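DNA protection during starvation protein (PDB 1O9R) protects DNA from oxidative damage without binding it, by oxidising intracellular ferrous iron and storing it as a ferric mineral inside a hollow dodecamer. Local coordinates at residues T91-Y96 against Y114-N119. Sequence-based numbering, arbitrary orientation.
Sequences TKLKAY and YGEVAN
Leu93 and Lys94 of the loop 91-96 meet Glu116 and Val117 on one flank of helix 103-130. The loop begins with an ST turn just after helix 84-90: Thr91 OG1 accepts a nearly straight hydrogen bond from Leu93 N (3.1 Å, 172°) and is also hydrogen-bonded to Asp31 of helix 12-42, tying the turn to that helix. Lys92 turns the end of its chain away from the helix. The end of the buried Leu93 comes nearer the helix, with CD2 3.9 Å from Val117 CG2, the two side chains crossing at about a right angle. Val117 has CG1 anti to the backbone N (chi1 178°), which leaves CG2 beside that N as the branch that meets the leucine. The same methyl, Leu93 CD2, lies 4.1 Å from Glu116 CB, as the leucine and glutamate side chains run alongside each other in opposing senses. The bent chain of Lys94 brings its end tip to tip with that of Glu116, whose chain is extended beyond CG. Their charged ends are paired as a salt bridge, Lys94 NZ to Glu116 OE2, but the modelled separation is too short and both atoms are doubtfully placed, so the detail is uncertain. The backbone is held too: Lys94 O accepts a hydrogen bond from Arg113, about one turn before Glu116. Beyond it, Ala95 packs on Gln85 of a neighbouring subunit, and Tyr96 lies against helices 12-42 and 103-130, its OH hydrogen-bonded to His106. The arrangement belongs to the ferritin-like four-helix bundle of Dps, in which the connection carrying short helix 84-90 links bundle helices 48-75 and 103-130.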
ATOM      1  N   THR A  91      16.389 -20.329 -30.716  1.00 15.19           N
ATOM      2  CA  THR A  91      15.617 -19.144 -31.105  1.00 14.99           C
ATOM      3  C   THR A  91      15.286 -19.101 -32.587  1.00 16.60           C
ATOM      4  O   THR A  91      16.112 -19.563 -33.380  1.00 17.87           O
ATOM      5  CB  THR A  91      16.309 -17.825 -30.674  1.00 15.39           C
ATOM      6  OG1 THR A  91      15.470 -16.742 -31.046  1.00 16.03           O
ATOM      7  CG2 THR A  91      17.692 -17.692 -31.372  1.00 15.66           C
ATOM      8  N   LYS A  92      14.127 -18.550 -32.928  1.00 16.07           N
ATOM      9  CA  LYS A  92      13.744 -18.356 -34.333  1.00 18.82           C
ATOM     10  C   LYS A  92      13.960 -16.917 -34.762  1.00 18.97           C
ATOM     11  O   LYS A  92      13.682 -16.587 -35.948  1.00 20.56           O
ATOM     12  CB  LYS A  92      12.279 -18.736 -34.601  1.00 21.62           C
ATOM     13  CG  LYS A  92      12.001 -20.216 -34.397  1.00 24.64           C
ATOM     14  CD  LYS A  92      13.070 -21.169 -34.791  1.00 29.82           C
ATOM     15  CE  LYS A  92      13.596 -21.304 -36.181  1.00 33.95           C
ATOM     16  NZ  LYS A  92      14.587 -22.428 -36.304  1.00 37.08           N
ATOM     17  N   LEU A  93      14.480 -16.042 -33.876  1.00 15.98           N
ATOM     18  CA  LEU A  93      14.626 -14.657 -34.236  1.00 16.52           C
ATOM     19  C   LEU A  93      15.983 -14.348 -34.858  1.00 16.13           C
ATOM     20  O   LEU A  93      16.980 -14.908 -34.440  1.00 18.90           O
ATOM     21  CB  LEU A  93      14.479 -13.765 -32.970  1.00 16.39           C
ATOM     22  CG  LEU A  93      13.188 -14.077 -32.203  1.00 16.85           C
ATOM     23  CD1 LEU A  93      13.154 -13.035 -31.086  1.00 16.33           C
ATOM     24  CD2 LEU A  93      11.951 -13.944 -33.091  1.00 17.22           C
ATOM     25  N   LYS A  94      15.935 -13.468 -35.846  1.00 16.80           N
ATOM     26  CA  LYS A  94      17.217 -13.042 -36.422  1.00 15.89           C
ATOM     27  C   LYS A  94      17.902 -12.093 -35.427  1.00 17.09           C
ATOM     28  O   LYS A  94      17.230 -11.333 -34.711  1.00 16.88           O
ATOM     29  CB  LYS A  94      16.917 -12.189 -37.653  1.00 19.30           C
ATOM     30  CG  LYS A  94      15.615 -11.652 -38.047  1.00 26.18           C
ATOM     31  CD  LYS A  94      14.567 -11.115 -37.085  1.00 28.36           C
ATOM     32  CE  LYS A  94      13.559 -12.176 -36.711  1.00 18.09           C
ATOM     33  NZ  LYS A  94      12.946 -12.178 -35.394  1.00 34.18           N
ATOM     34  N   ALA A  95      19.229 -12.132 -35.424  1.00 16.34           N
ATOM     35  CA  ALA A  95      20.000 -11.238 -34.564  1.00 15.42           C
ATOM     36  C   ALA A  95      19.562  -9.792 -34.699  1.00 16.49           C
ATOM     37  O   ALA A  95      19.326  -9.187 -35.756  1.00 16.42           O
ATOM     38  CB  ALA A  95      21.488 -11.332 -34.991  1.00 18.35           C
ATOM     39  N   TYR A  96      19.425  -9.168 -33.491  1.00 15.47           N
ATOM     40  CA  TYR A  96      18.971  -7.781 -33.468  1.00 15.84           C
ATOM     41  C   TYR A  96      20.130  -6.863 -33.824  1.00 14.77           C
ATOM     42  O   TYR A  96      21.256  -6.997 -33.326  1.00 16.50           O
ATOM     43  CB  TYR A  96      18.466  -7.467 -32.007  1.00 15.96           C
ATOM     44  CG  TYR A  96      17.653  -6.199 -31.965  1.00 14.54           C
ATOM     45  CD1 TYR A  96      16.282  -6.194 -32.294  1.00 15.85           C
ATOM     46  CD2 TYR A  96      18.245  -4.984 -31.633  1.00 14.66           C
ATOM     47  CE1 TYR A  96      15.515  -5.053 -32.283  1.00 16.43           C
ATOM     48  CE2 TYR A  96      17.468  -3.823 -31.640  1.00 15.37           C
ATOM     49  CZ  TYR A  96      16.124  -3.842 -31.948  1.00 14.66           C
ATOM     50  OH  TYR A  96      15.335  -2.723 -31.959  1.00 15.91           O
ATOM     51  N   TYR A 114       8.461  -9.168 -32.523  1.00 13.88           N
ATOM     52  CA  TYR A 114       7.224  -9.367 -31.783  1.00 14.36           C
ATOM     53  C   TYR A 114       6.169 -10.062 -32.631  1.00 14.81           C
ATOM     54  O   TYR A 114       5.435 -10.925 -32.133  1.00 13.76           O
ATOM     55  CB  TYR A 114       6.638  -8.001 -31.276  1.00 14.52           C
ATOM     56  CG  TYR A 114       7.188  -7.653 -29.894  1.00 14.33           C
ATOM     57  CD1 TYR A 114       6.323  -7.762 -28.796  1.00 15.65           C
ATOM     58  CD2 TYR A 114       8.460  -7.176 -29.740  1.00 15.14           C
ATOM     59  CE1 TYR A 114       6.861  -7.407 -27.528  1.00 15.88           C
ATOM     60  CE2 TYR A 114       9.000  -6.866 -28.504  1.00 14.58           C
ATOM     61  CZ  TYR A 114       8.145  -6.996 -27.429  1.00 15.31           C
ATOM     62  OH  TYR A 114       8.656  -6.714 -26.151  1.00 15.25           O
ATOM     63  N   GLY A 115       6.072  -9.734 -33.942  1.00 14.44           N
ATOM     64  CA  GLY A 115       5.141 -10.424 -34.824  1.00 13.05           C
ATOM     65  C   GLY A 115       5.450 -11.925 -34.921  1.00 14.60           C
ATOM     66  O   GLY A 115       4.563 -12.766 -34.820  1.00 15.93           O
ATOM     67  N   GLU A 116       6.766 -12.209 -35.069  1.00 14.99           N
ATOM     68  CA  GLU A 116       7.124 -13.643 -35.154  1.00 16.02           C
ATOM     69  C   GLU A 116       6.790 -14.409 -33.888  1.00 16.00           C
ATOM     70  O   GLU A 116       6.202 -15.514 -33.911  1.00 16.19           O
ATOM     71  CB  GLU A 116       8.619 -13.786 -35.515  1.00 17.27           C
ATOM     72  CG  GLU A 116       8.802 -13.313 -36.961  1.00 23.67           C
ATOM     73  CD  GLU A 116      10.235 -13.097 -37.334  1.00 28.92           C
ATOM     74  OE1 GLU A 116      10.539 -12.890 -38.538  1.00 32.36           O
ATOM     75  OE2 GLU A 116      11.080 -13.109 -36.418  1.00 30.71           O
ATOM     76  N   VAL A 117       7.073 -13.812 -32.724  1.00 13.58           N
ATOM     77  CA  VAL A 117       6.766 -14.526 -31.473  1.00 14.95           C
ATOM     78  C   VAL A 117       5.253 -14.554 -31.211  1.00 13.40           C
ATOM     79  O   VAL A 117       4.742 -15.618 -30.819  1.00 13.85           O
ATOM     80  CB  VAL A 117       7.485 -13.821 -30.311  1.00 14.21           C
ATOM     81  CG1 VAL A 117       7.129 -14.551 -28.984  1.00 15.89           C
ATOM     82  CG2 VAL A 117       9.002 -13.912 -30.537  1.00 15.64           C
ATOM     83  N   ALA A 118       4.516 -13.513 -31.515  1.00 12.86           N
ATOM     84  CA  ALA A 118       3.050 -13.542 -31.358  1.00 13.16           C
ATOM     85  C   ALA A 118       2.516 -14.714 -32.215  1.00 12.84           C
ATOM     86  O   ALA A 118       1.588 -15.385 -31.756  1.00 14.67           O
ATOM     87  CB  ALA A 118       2.470 -12.205 -31.775  1.00 14.32           C
ATOM     88  N   ASN A 119       3.014 -14.783 -33.459  1.00 13.64           N
ATOM     89  CA  ASN A 119       2.429 -15.809 -34.336  1.00 12.53           C
ATOM     90  C   ASN A 119       2.893 -17.202 -33.994  1.00 14.77           C
ATOM     91  O   ASN A 119       2.109 -18.166 -34.083  1.00 15.79           O
ATOM     92  CB  ASN A 119       2.845 -15.418 -35.784  1.00 14.29           C
ATOM     93  CG  ASN A 119       2.128 -14.170 -36.243  1.00 15.00           C
ATOM     94  OD1 ASN A 119       1.058 -13.763 -35.780  1.00 16.40           O
ATOM     95  ND2 ASN A 119       2.663 -13.463 -37.251  1.00 15.97           N
TER